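Local coordinates for hypothetical protein (Ruminococcus gnavus, PDB 4QAN) that is of unknown function but binds magnesium and has a cystatin-like fold, as a divergent member of the NTF2-like superfamily, at residues 96-101 and 171-176; 242-247 and 349-354. All coordinates share one frame; numbering follows the deposited sequence.

Contact 1: 96-101 and 171-176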
loop_
_atom_site.group_PDB
_atom_site.type_symbol
_atom_site.label_atom_id
_atom_site.label_comp_id
_atom_site.label_asym_id
_atom_site.label_seq_id
_atom_site.Cartn_x
_atom_site.Cartn_y
_atom_site.Cartn_z
ATOM N N LYS A 96 -0.114 -4.577 0.037
ATOM C CA LYS A 96 -1.260 -5.088 0.804
ATOM C C LYS A 96 -2.453 -5.438 -0.094
ATOM O O LYS A 96 -3.052 -6.502 0.053
ATOM C CB LYS A 96 -1.680 -4.083 1.861
ATOM C CG LYS A 96 -2.964 -4.425 2.624
ATOM C CD LYS A 96 -3.380 -3.196 3.390
ATOM C CE LYS A 96 -4.339 -3.517 4.515
ATOM N NZ LYS A 96 -5.701 -3.818 4.014
ATOM N N ALA A 97 -2.776 -4.555 -1.040
ATOM C CA ALA A 97 -3.922 -4.767 -1.919
ATOM C C ALA A 97 -3.728 -6.033 -2.744
ATOM O O ALA A 97 -4.669 -6.810 -2.883
ATOM C CB ALA A 97 -4.157 -3.559 -2.825
ATOM N N TYR A 98 -2.509 -6.255 -3.243
ATOM C CA TYR A 98 -2.197 -7.486 -3.990
ATOM C C TYR A 98 -2.259 -8.769 -3.135
ATOM O O TYR A 98 -2.709 -9.810 -3.609
ATOM C CB TYR A 98 -0.837 -7.392 -4.688
ATOM C CG TYR A 98 -0.855 -6.564 -5.955
ATOM C CD1 TYR A 98 -1.688 -6.899 -7.003
ATOM C CD2 TYR A 98 -0.032 -5.448 -6.102
ATOM C CE1 TYR A 98 -1.713 -6.156 -8.166
ATOM C CE2 TYR A 98 -0.043 -4.690 -7.268
ATOM C CZ TYR A 98 -0.893 -5.046 -8.301
ATOM O OH TYR A 98 -0.933 -4.314 -9.472
ATOM N N ILE A 99 -1.823 -8.680 -1.881
ATOM C CA ILE A 99 -1.906 -9.808 -0.967
ATOM C C ILE A 99 -3.364 -10.202 -0.803
ATOM O O ILE A 99 -3.697 -11.375 -0.820
ATOM C CB ILE A 99 -1.238 -9.514 0.402
ATOM C CG1 ILE A 99 0.284 -9.411 0.208
ATOM C CG2 ILE A 99 -1.535 -10.630 1.398
ATOM C CD1 ILE A 99 1.062 -8.787 1.351
ATOM N N GLU A 100 -4.230 -9.211 -0.670
ATOM C CA GLU A 100 -5.642 -9.473 -0.494
ATOM C C GLU A 100 -6.312 -10.059 -1.716
ATOM O O GLU A 100 -7.171 -10.918 -1.581
ATOM C CB GLU A 100 -6.346 -8.225 -0.032
ATOM C CG GLU A 100 -5.985 -7.954 1.399
ATOM C CD GLU A 100 -6.376 -6.591 1.841
ATOM O OE1 GLU A 100 -6.591 -5.736 0.959
ATOM O OE2 GLU A 100 -6.454 -6.388 3.075
ATOM N N GLN A 101 -5.901 -9.635 -2.908
ATOM C CA GLN A 101 -6.359 -10.297 -4.120
ATOM C C GLN A 101 -5.916 -11.752 -4.090
ATOM O O GLN A 101 -6.724 -12.646 -4.310
ATOM C CB GLN A 101 -5.818 -9.624 -5.371
ATOM C CG GLN A 101 -6.351 -8.222 -5.571
ATOM C CD GLN A 101 -6.378 -7.801 -7.017
ATOM O OE1 GLN A 101 -5.501 -8.163 -7.801
ATOM N NE2 GLN A 101 -7.401 -7.032 -7.384
ATOM N N HIS A 171 -1.576 -6.152 -13.491
ATOM C CA HIS A 171 -2.051 -4.998 -12.720
ATOM C C HIS A 171 -3.106 -5.409 -11.705
ATOM O O HIS A 171 -3.184 -4.838 -10.605
ATOM C CB HIS A 171 -2.659 -3.931 -13.635
ATOM C CG HIS A 171 -3.268 -2.796 -12.882
ATOM N ND1 HIS A 171 -2.515 -1.921 -12.129
ATOM C CD2 HIS A 171 -4.556 -2.423 -12.715
ATOM C CE1 HIS A 171 -3.310 -1.042 -11.549
ATOM N NE2 HIS A 171 -4.555 -1.325 -11.889
ATOM N N SER A 172 -3.957 -6.355 -12.087
ATOM C CA SER A 172 -4.991 -6.842 -11.186
ATOM C C SER A 172 -5.337 -8.284 -11.464
ATOM O O SER A 172 -5.346 -8.712 -12.617
ATOM C CB SER A 172 -6.242 -5.978 -11.293
ATOM O OG SER A 172 -7.178 -6.301 -10.280
ATOM N N LEU A 173 -5.602 -9.027 -10.394
ATOM C CA LEU A 173 -6.015 -10.435 -10.467
ATOM C C LEU A 173 -7.531 -10.550 -10.602
ATOM O O LEU A 173 -8.079 -11.650 -10.614
ATOM C CB LEU A 173 -5.565 -11.190 -9.208
ATOM C CG LEU A 173 -4.127 -11.706 -9.213
ATOM C CD1 LEU A 173 -3.111 -10.590 -8.979
ATOM C CD2 LEU A 173 -3.993 -12.794 -8.160
ATOM N N LYS A 174 -8.187 -9.391 -10.634
ATOM C CA LYS A 174 -9.608 -9.270 -10.873
ATOM C C LYS A 174 -9.848 -8.158 -11.900
ATOM O O LYS A 174 -9.084 -7.197 -11.998
ATOM C CB LYS A 174 -10.320 -8.970 -9.560
ATOM C CG LYS A 174 -10.082 -10.055 -8.525
ATOM C CD LYS A 174 -11.064 -9.968 -7.369
ATOM C CE LYS A 174 -10.749 -8.824 -6.435
ATOM N NZ LYS A 174 -11.921 -8.519 -5.579
ATOM N N GLU A 175 -10.917 -8.311 -12.663
ATOM C CA GLU A 175 -11.266 -7.418 -13.773
ATOM C C GLU A 175 -11.168 -5.950 -13.380
ATOM O O GLU A 175 -11.505 -5.587 -12.266
ATOM C CB GLU A 175 -12.701 -7.720 -14.189
ATOM C CG GLU A 175 -13.036 -7.438 -15.630
ATOM C CD GLU A 175 -14.421 -7.957 -15.970
ATOM O OE1 GLU A 175 -15.387 -7.501 -15.318
ATOM O OE2 GLU A 175 -14.537 -8.825 -16.864
ATOM N N GLY A 176 -10.709 -5.110 -14.301
ATOM C CA GLY A 176 -10.635 -3.670 -14.078
ATOM C C GLY A 176 -9.375 -3.241 -13.349
ATOM O O GLY A 176 -8.330 -3.896 -13.438
#
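Both ends of one buried amide are spent on the turn opposite: Q101, from helix 87-108, bonds through its oxygen to a backbone N-H and through its nitrogen to a serine hydroxyl. Here the helix meets the end of strand 167-172 and the turn after it, consistent with the helix-on-sheet build of a cystatin-like fold; the contact begins at a classic beta bulge where H171 and S172 both face T160. Q101 suits the place because its chain, extended beyond CG, carries a donor and an acceptor side by side. L173 N gives a nearly straight bond (169°) to OE1 of Q101 at 2.7 Å, though from above the carbonyl plane. NE2 of Q101 reaches OG of S172 at 3.0 Å, with the hydroxyl lying in the amide plane. Accepting there, OG of S172 donates onward along a lone pair of O of K174, 2.7 Å away, tying the turn to itself. The amide is thus fixed in rotation, while CE of K174 passes obliquely by it toward a salt bridge with E104 and a bond to I183 O. Y98 is long enough to bring a hydroxyl to the bulge while its ring stays among apolar neighbours such as L47 and L178. The carbonyl of H171 meets the edge of that ring, and OH of Y98 donates to O of H171 at 2.6 Å from above the carbonyl plane.

Contact 2: 242-247 and 349-354; sequences AFATTE and WQIQSL
The type I turn from A242 to T245, closed by T245 N bonding to A242 O at 3.1 Å, begins at the last residue of helix 237-242 and lies against edge strand 349-353, where I351 N donates to F243 O at 2.9 Å. CA and CB of A244 both come 3.2 Å from O of I351, the CA in a CA-H...O contact, so the small alanine rests on the strand. Q350 carries the polar side-chain contact. With CG beside its own backbone N (chi1 -69°) and the chain extended beyond, its CB and CG pass F243 O before NE2 reaches O of T245 at 2.7 Å. That bond is bent (151°), and NE2 comes from above the carbonyl plane; the same nitrogen also bonds to I216 O. An alanine here would remove both amide bonds and would probably leave the turn less firmly fixed to the strand. I351 offers apolar surface instead: its CD1 lies 4.2 Å from CB of F243, and F228 and Y263 pack on the same side chain. Backbone carbonyls accept both bonds, so these depend little on the turn's side chains; on the strand, I351 N is backbone, whereas NE2 of Q350 depends on residue type.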
loop_
_atom_site.group_PDB
_atom_site.type_symbol
_atom_site.label_atom_id
_atom_site.label_comp_id
_atom_site.label_asym_id
_atom_site.label_seq_id
_atom_site.Cartn_x
_atom_site.Cartn_y
_atom_site.Cartn_z
ATOM N N ALA A 242 9.205 1.624 9.610
ATOM C CA ALA A 242 9.990 0.833 10.574
ATOM C C ALA A 242 9.686 1.132 12.053
ATOM O O ALA A 242 9.739 0.230 12.883
ATOM C CB ALA A 242 11.475 1.012 10.322
ATOM N N PHE A 243 9.394 2.385 12.386
ATOM C CA PHE A 243 9.068 2.770 13.793
ATOM C C PHE A 243 7.803 2.132 14.349
ATOM O O PHE A 243 7.617 2.078 15.571
ATOM C CB PHE A 243 8.987 4.298 13.957
ATOM C CG PHE A 243 10.334 4.967 14.089
ATOM C CD1 PHE A 243 11.165 4.670 15.157
ATOM C CD2 PHE A 243 10.774 5.875 13.141
ATOM C CE1 PHE A 243 12.419 5.265 15.275
ATOM C CE2 PHE A 243 12.008 6.490 13.263
ATOM C CZ PHE A 243 12.836 6.177 14.323
ATOM N N ALA A 244 6.910 1.686 13.473
ATOM C CA ALA A 244 5.710 0.960 13.907
ATOM C C ALA A 244 5.731 -0.522 13.509
ATOM O O ALA A 244 4.736 -1.210 13.642
ATOM C CB ALA A 244 4.480 1.633 13.343
ATOM N N THR A 245 6.865 -1.012 13.037
ATOM C CA THR A 245 6.986 -2.422 12.683
ATOM C C THR A 245 7.276 -3.218 13.956
ATOM O O THR A 245 8.373 -3.180 14.475
ATOM C CB THR A 245 8.083 -2.609 11.632
ATOM O OG1 THR A 245 7.781 -1.771 10.504
ATOM C CG2 THR A 245 8.178 -4.074 11.194
ATOM N N THR A 246 6.278 -3.911 14.477
ATOM C CA THR A 246 6.400 -4.546 15.790
ATOM C C THR A 246 7.033 -5.922 15.765
ATOM O O THR A 246 7.475 -6.396 16.800
ATOM C CB THR A 246 5.040 -4.722 16.459
ATOM O OG1 THR A 246 4.189 -5.468 15.581
ATOM C CG2 THR A 246 4.431 -3.347 16.810
ATOM N N GLU A 247 7.070 -6.580 14.612
ATOM C CA GLU A 247 7.749 -7.868 14.526
ATOM C C GLU A 247 8.626 -7.966 13.305
ATOM O O GLU A 247 8.360 -7.339 12.286
ATOM C CB GLU A 247 6.740 -9.015 14.492
ATOM C CG GLU A 247 5.835 -9.115 15.711
ATOM C CD GLU A 247 6.569 -9.497 16.990
ATOM O OE1 GLU A 247 7.758 -9.892 16.920
ATOM O OE2 GLU A 247 5.947 -9.401 18.076
ATOM N N TRP A 349 11.198 1.885 22.717
ATOM C CA TRP A 349 9.833 2.218 22.339
ATOM C C TRP A 349 9.604 2.328 20.848
ATOM O O TRP A 349 10.463 2.810 20.109
ATOM C CB TRP A 349 9.413 3.524 22.993
ATOM C CG TRP A 349 9.424 3.415 24.434
ATOM C CD1 TRP A 349 10.508 3.501 25.242
ATOM C CD2 TRP A 349 8.304 3.162 25.278
ATOM N NE1 TRP A 349 10.138 3.330 26.543
ATOM C CE2 TRP A 349 8.787 3.116 26.597
ATOM C CE3 TRP A 349 6.934 2.973 25.049
ATOM C CZ2 TRP A 349 7.951 2.891 27.694
ATOM C CZ3 TRP A 349 6.103 2.754 26.127
ATOM C CH2 TRP A 349 6.613 2.715 27.441
ATOM N N GLN A 350 8.407 1.898 20.439
ATOM C CA GLN A 350 7.912 1.993 19.060
ATOM C C GLN A 350 6.532 2.607 19.022
ATOM O O GLN A 350 5.847 2.724 20.056
ATOM C CB GLN A 350 7.822 0.607 18.447
ATOM C CG GLN A 350 9.174 -0.032 18.198
ATOM C CD GLN A 350 9.059 -1.305 17.379
ATOM O OE1 GLN A 350 8.687 -2.360 17.899
ATOM N NE2 GLN A 350 9.381 -1.217 16.092
ATOM N N ILE A 351 6.113 2.984 17.822
ATOM C CA ILE A 351 4.773 3.507 17.618
ATOM C C ILE A 351 3.833 2.326 17.415
ATOM O O ILE A 351 4.068 1.504 16.552
ATOM C CB ILE A 351 4.704 4.469 16.435
ATOM C CG1 ILE A 351 5.545 5.720 16.712
ATOM C CG2 ILE A 351 3.258 4.873 16.145
ATOM C CD1 ILE A 351 5.769 6.610 15.483
ATOM N N GLN A 352 2.791 2.225 18.238
ATOM C CA GLN A 352 1.742 1.211 18.010
ATOM C C GLN A 352 0.687 1.724 17.035
ATOM O O GLN A 352 0.337 1.031 16.087
ATOM C CB GLN A 352 1.100 0.782 19.311
ATOM C CG GLN A 352 -0.014 -0.243 19.150
ATOM C CD GLN A 352 -0.462 -0.800 20.485
ATOM O OE1 GLN A 352 -1.567 -0.537 20.932
ATOM N NE2 GLN A 352 0.404 -1.564 21.133
ATOM N N SER A 353 0.248 2.964 17.218
ATOM C CA SER A 353 -0.673 3.604 16.276
ATOM C C SER A 353 -0.587 5.124 16.315
ATOM O O SER A 353 -0.067 5.715 17.253
ATOM C CB SER A 353 -2.129 3.162 16.535
ATOM O OG SER A 353 -2.629 3.792 17.695
ATOM N N LEU A 354 -1.103 5.739 15.264
ATOM C CA LEU A 354 -1.183 7.173 15.153
ATOM C C LEU A 354 -2.531 7.658 15.710
ATOM O O LEU A 354 -3.175 8.539 15.141
ATOM C CB LEU A 354 -0.971 7.594 13.689
ATOM C CG LEU A 354 0.389 7.179 13.108
ATOM C CD1 LEU A 354 0.546 7.540 11.628
ATOM C CD2 LEU A 354 1.542 7.751 13.926
#

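In the fold
Contacts 1 and 2 lie on opposite sides of the chain's centre, their own centres about 27 Å apart, and contact 1 closes along the sequence before contact 2 opens. They share no helix or strand: 96-101 with 171-176 sets a helix against the end of a strand in the five-stranded antiparallel sheet, whereas 242-247 with 349-354 sets a turn against a strand of the mixed sheet. Helix 254-275 reaches both neighbourhoods, touching I99 near the first and I351 at the second. Contact 1 is buried and draws on helix side chains for its polar links; contact 2, only partly buried, combines a backbone-to-backbone bond with a glutamine.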